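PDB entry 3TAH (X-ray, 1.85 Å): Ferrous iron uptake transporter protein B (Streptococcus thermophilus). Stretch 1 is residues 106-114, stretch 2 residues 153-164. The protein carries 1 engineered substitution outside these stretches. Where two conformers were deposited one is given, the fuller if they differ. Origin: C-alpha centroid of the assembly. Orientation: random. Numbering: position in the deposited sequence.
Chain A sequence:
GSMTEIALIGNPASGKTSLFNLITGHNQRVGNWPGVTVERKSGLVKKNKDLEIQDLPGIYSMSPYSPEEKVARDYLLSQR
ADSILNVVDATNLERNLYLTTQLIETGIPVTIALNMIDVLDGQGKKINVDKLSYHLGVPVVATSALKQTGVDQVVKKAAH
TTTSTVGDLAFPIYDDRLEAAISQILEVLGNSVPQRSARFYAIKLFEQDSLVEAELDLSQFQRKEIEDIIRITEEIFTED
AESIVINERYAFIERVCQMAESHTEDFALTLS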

# COMPACT_ATOMS: atom_id res chain seq x y z
N THR A 106 4.21 4.18 1.55
CA THR A 106 4.50 5.09 0.43
C THR A 106 4.25 6.57 0.78
O THR A 106 4.78 7.48 0.12
CB THR A 106 3.66 4.76 -0.83
OG1 THR A 106 2.29 5.08 -0.59
CG2 THR A 106 3.83 3.29 -1.27
N GLY A 107 3.43 6.81 1.81
CA GLY A 107 3.07 8.14 2.21
C GLY A 107 1.91 8.77 1.45
O GLY A 107 1.58 9.92 1.72
N ILE A 108 1.31 8.05 0.50
CA ILE A 108 0.08 8.51 -0.15
C ILE A 108 -1.07 7.92 0.65
O ILE A 108 -1.18 6.69 0.73
CB ILE A 108 -0.03 8.02 -1.58
CG1 ILE A 108 1.16 8.52 -2.40
CG2 ILE A 108 -1.33 8.52 -2.19
CD1 ILE A 108 1.11 8.05 -3.82
N PRO A 109 -1.92 8.76 1.26
CA PRO A 109 -2.97 8.25 2.17
C PRO A 109 -3.82 7.14 1.57
O PRO A 109 -4.29 7.28 0.44
CB PRO A 109 -3.81 9.48 2.48
CG PRO A 109 -2.80 10.55 2.44
CD PRO A 109 -1.96 10.24 1.24
N VAL A 110 -3.99 6.08 2.35
CA VAL A 110 -4.72 4.89 1.95
C VAL A 110 -6.14 4.91 2.50
O VAL A 110 -6.35 5.30 3.65
CB VAL A 110 -3.98 3.62 2.44
CG1 VAL A 110 -4.84 2.38 2.30
CG2 VAL A 110 -2.65 3.48 1.68
N THR A 111 -7.11 4.52 1.66
CA THR A 111 -8.50 4.26 2.04
C THR A 111 -8.77 2.81 1.59
O THR A 111 -8.42 2.44 0.47
CB THR A 111 -9.47 5.23 1.35
OG1 THR A 111 -9.26 6.56 1.83
CG2 THR A 111 -10.93 4.81 1.60
N ILE A 112 -9.38 1.99 2.45
CA ILE A 112 -9.60 0.58 2.13
C ILE A 112 -11.05 0.32 1.73
O ILE A 112 -11.94 0.72 2.47
CB ILE A 112 -9.22 -0.35 3.30
CG1 ILE A 112 -7.70 -0.37 3.54
CG2 ILE A 112 -9.73 -1.78 3.06
CD1 ILE A 112 -7.28 -1.18 4.81
N ALA A 113 -11.26 -0.34 0.58
CA ALA A 113 -12.56 -0.92 0.22
C ALA A 113 -12.43 -2.36 0.71
O ALA A 113 -11.71 -3.16 0.13
CB ALA A 113 -12.83 -0.87 -1.29
N LEU A 114 -13.14 -2.67 1.79
CA LEU A 114 -13.11 -3.98 2.41
C LEU A 114 -14.18 -4.75 1.65
O LEU A 114 -15.35 -4.75 2.06
CB LEU A 114 -13.38 -3.87 3.92
CG LEU A 114 -13.40 -5.19 4.70
CD1 LEU A 114 -12.02 -5.83 4.67
CD2 LEU A 114 -13.87 -5.02 6.14
N GLN A 153 -19.64 5.34 -1.44
CA GLN A 153 -19.14 5.70 -0.11
C GLN A 153 -17.61 5.62 -0.02
O GLN A 153 -16.97 6.55 0.49
CB GLN A 153 -19.77 4.83 0.97
CG GLN A 153 -21.30 5.00 1.11
CD GLN A 153 -22.10 3.98 0.31
OE1 GLN A 153 -21.78 3.65 -0.84
NE2 GLN A 153 -23.17 3.48 0.93
N VAL A 154 -17.03 4.52 -0.52
CA VAL A 154 -15.56 4.36 -0.45
C VAL A 154 -14.89 5.36 -1.40
O VAL A 154 -13.85 5.95 -1.03
CB VAL A 154 -15.08 2.89 -0.66
CG1 VAL A 154 -15.12 2.46 -2.14
CG2 VAL A 154 -13.67 2.70 -0.07
N VAL A 155 -15.46 5.57 -2.58
CA VAL A 155 -14.90 6.54 -3.53
C VAL A 155 -14.89 7.95 -2.92
O VAL A 155 -13.89 8.68 -3.03
CB VAL A 155 -15.60 6.49 -4.92
CG1 VAL A 155 -15.20 7.69 -5.80
CG2 VAL A 155 -15.28 5.19 -5.62
N LYS A 156 -15.98 8.33 -2.26
CA LYS A 156 -16.07 9.63 -1.57
C LYS A 156 -15.01 9.81 -0.47
O LYS A 156 -14.37 10.87 -0.35
CB LYS A 156 -17.46 9.82 -0.94
CG LYS A 156 -17.69 11.21 -0.33
CD LYS A 156 -19.14 11.39 0.15
CE LYS A 156 -19.34 12.74 0.82
NZ LYS A 156 -20.71 12.87 1.38
N LYS A 157 -14.83 8.76 0.32
CA LYS A 157 -13.84 8.76 1.38
C LYS A 157 -12.44 8.91 0.81
O LYS A 157 -11.67 9.77 1.27
CB LYS A 157 -13.96 7.48 2.21
CG LYS A 157 -13.04 7.35 3.42
CD LYS A 157 -13.16 8.52 4.39
CE LYS A 157 -14.54 8.61 5.02
NZ LYS A 157 -14.55 9.61 6.12
N ALA A 158 -12.12 8.10 -0.20
CA ALA A 158 -10.81 8.16 -0.85
C ALA A 158 -10.58 9.55 -1.42
O ALA A 158 -9.49 10.11 -1.25
CB ALA A 158 -10.68 7.09 -1.95
N ALA A 159 -11.60 10.11 -2.07
CA ALA A 159 -11.50 11.46 -2.65
C ALA A 159 -11.19 12.57 -1.63
O ALA A 159 -10.59 13.58 -2.02
CB ALA A 159 -12.76 11.81 -3.47
N HIS A 160 -11.58 12.37 -0.36
CA HIS A 160 -11.34 13.34 0.72
C HIS A 160 -10.22 12.94 1.69
O HIS A 160 -10.07 13.55 2.74
CB HIS A 160 -12.65 13.58 1.50
CG HIS A 160 -13.66 14.33 0.69
ND1 HIS A 160 -14.61 13.71 -0.08
CD2 HIS A 160 -13.84 15.67 0.52
CE1 HIS A 160 -15.35 14.62 -0.69
NE2 HIS A 160 -14.90 15.81 -0.35
N THR A 161 -9.45 11.92 1.30
CA THR A 161 -8.32 11.39 2.07
C THR A 161 -7.10 11.40 1.15
O THR A 161 -6.72 10.37 0.56
CB THR A 161 -8.63 9.98 2.59
OG1 THR A 161 -9.88 9.98 3.29
CG2 THR A 161 -7.51 9.49 3.53
N THR A 162 -6.50 12.58 1.01
CA THR A 162 -5.44 12.80 0.03
C THR A 162 -4.16 13.37 0.62
O THR A 162 -4.11 13.75 1.79
CB THR A 162 -5.92 13.77 -1.07
OG1 THR A 162 -5.99 15.10 -0.52
CG2 THR A 162 -7.29 13.35 -1.63
N THR A 163 -3.12 13.42 -0.22
CA THR A 163 -1.84 14.04 0.15
C THR A 163 -2.03 15.52 0.54
O THR A 163 -1.22 16.07 1.29
CB THR A 163 -0.81 13.92 -1.00
OG1 THR A 163 -1.34 14.53 -2.18
CG2 THR A 163 -0.48 12.45 -1.31
N SER A 164 -3.10 16.16 0.05
CA SER A 164 -3.41 17.55 0.41
C SER A 164 -4.17 17.64 1.73
O SER A 164 -3.86 18.51 2.56
CB SER A 164 -4.18 18.26 -0.71
OG SER A 164 -3.47 18.17 -1.93
O HOH W 1 -7.09 7.66 0.42

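Strand 110-114 runs almost antiparallel to helix 153-159, at 174°, with the axes approaching to 8.3 Å. No direct hydrogen bond joins the two stretches; packing and one water do the work.

The strand's alternation sets the pattern. Val-110 and Ile-112 turn their CA-to-CB bonds away from the helix, while Thr-111 between them points toward it, over Ala-158, where the backbones come within 5.4 Å CA to CA. The contact at this point is close: Thr-111 OG1 lies 3.5 Å from Ala-158 CA, and Thr-111 CB and Ala-158 CB are 4.0 Å apart. With chi1 in m, Thr-111 sends CG2 between Val-154 and Lys-157, 3.8 Å from Val-154 CG2 and 3.8 Å from Lys-157 CG, and leaves OG1 beside Thr-161, 3.6 Å from its CB. Lys-157 offers only the base of its chain here; CA-to-CB points toward the strand, but the p, p turns at chi2 and chi3 accompany an end that leads away.

Val-154, in p, places CG2 over the strand, 3.7 Å from Ile-112 O and 3.9 Å from Ala-113 CB, so one methyl packs against backbone and side chain alike.

Past the helix, Thr-161 adopts m and its OG1 donates to Lys-157 O (2.7 Å), tying the hydroxyl back to the last turn while CG2 packs 3.8 Å from Pro-109 CB. Pro-109, C-gamma exo, lies along the loop backbone: CB is 3.6 Å from Thr-161 O, CG 3.5 Å from Thr-162 O, and CD 3.7 Å from Thr-163 CG2. Thr-163 CG2 also lies 4.1 Å from Ile-108 CG2.

Water 1 bridges the stretches, lying 2.8 Å from Pro-109 O, 2.8 Å from Thr-111 OG1 and 2.7 Å from Thr-161 O. Thr-111 thus combines a packed methyl with a hydroxyl hydrogen-bonded to the water.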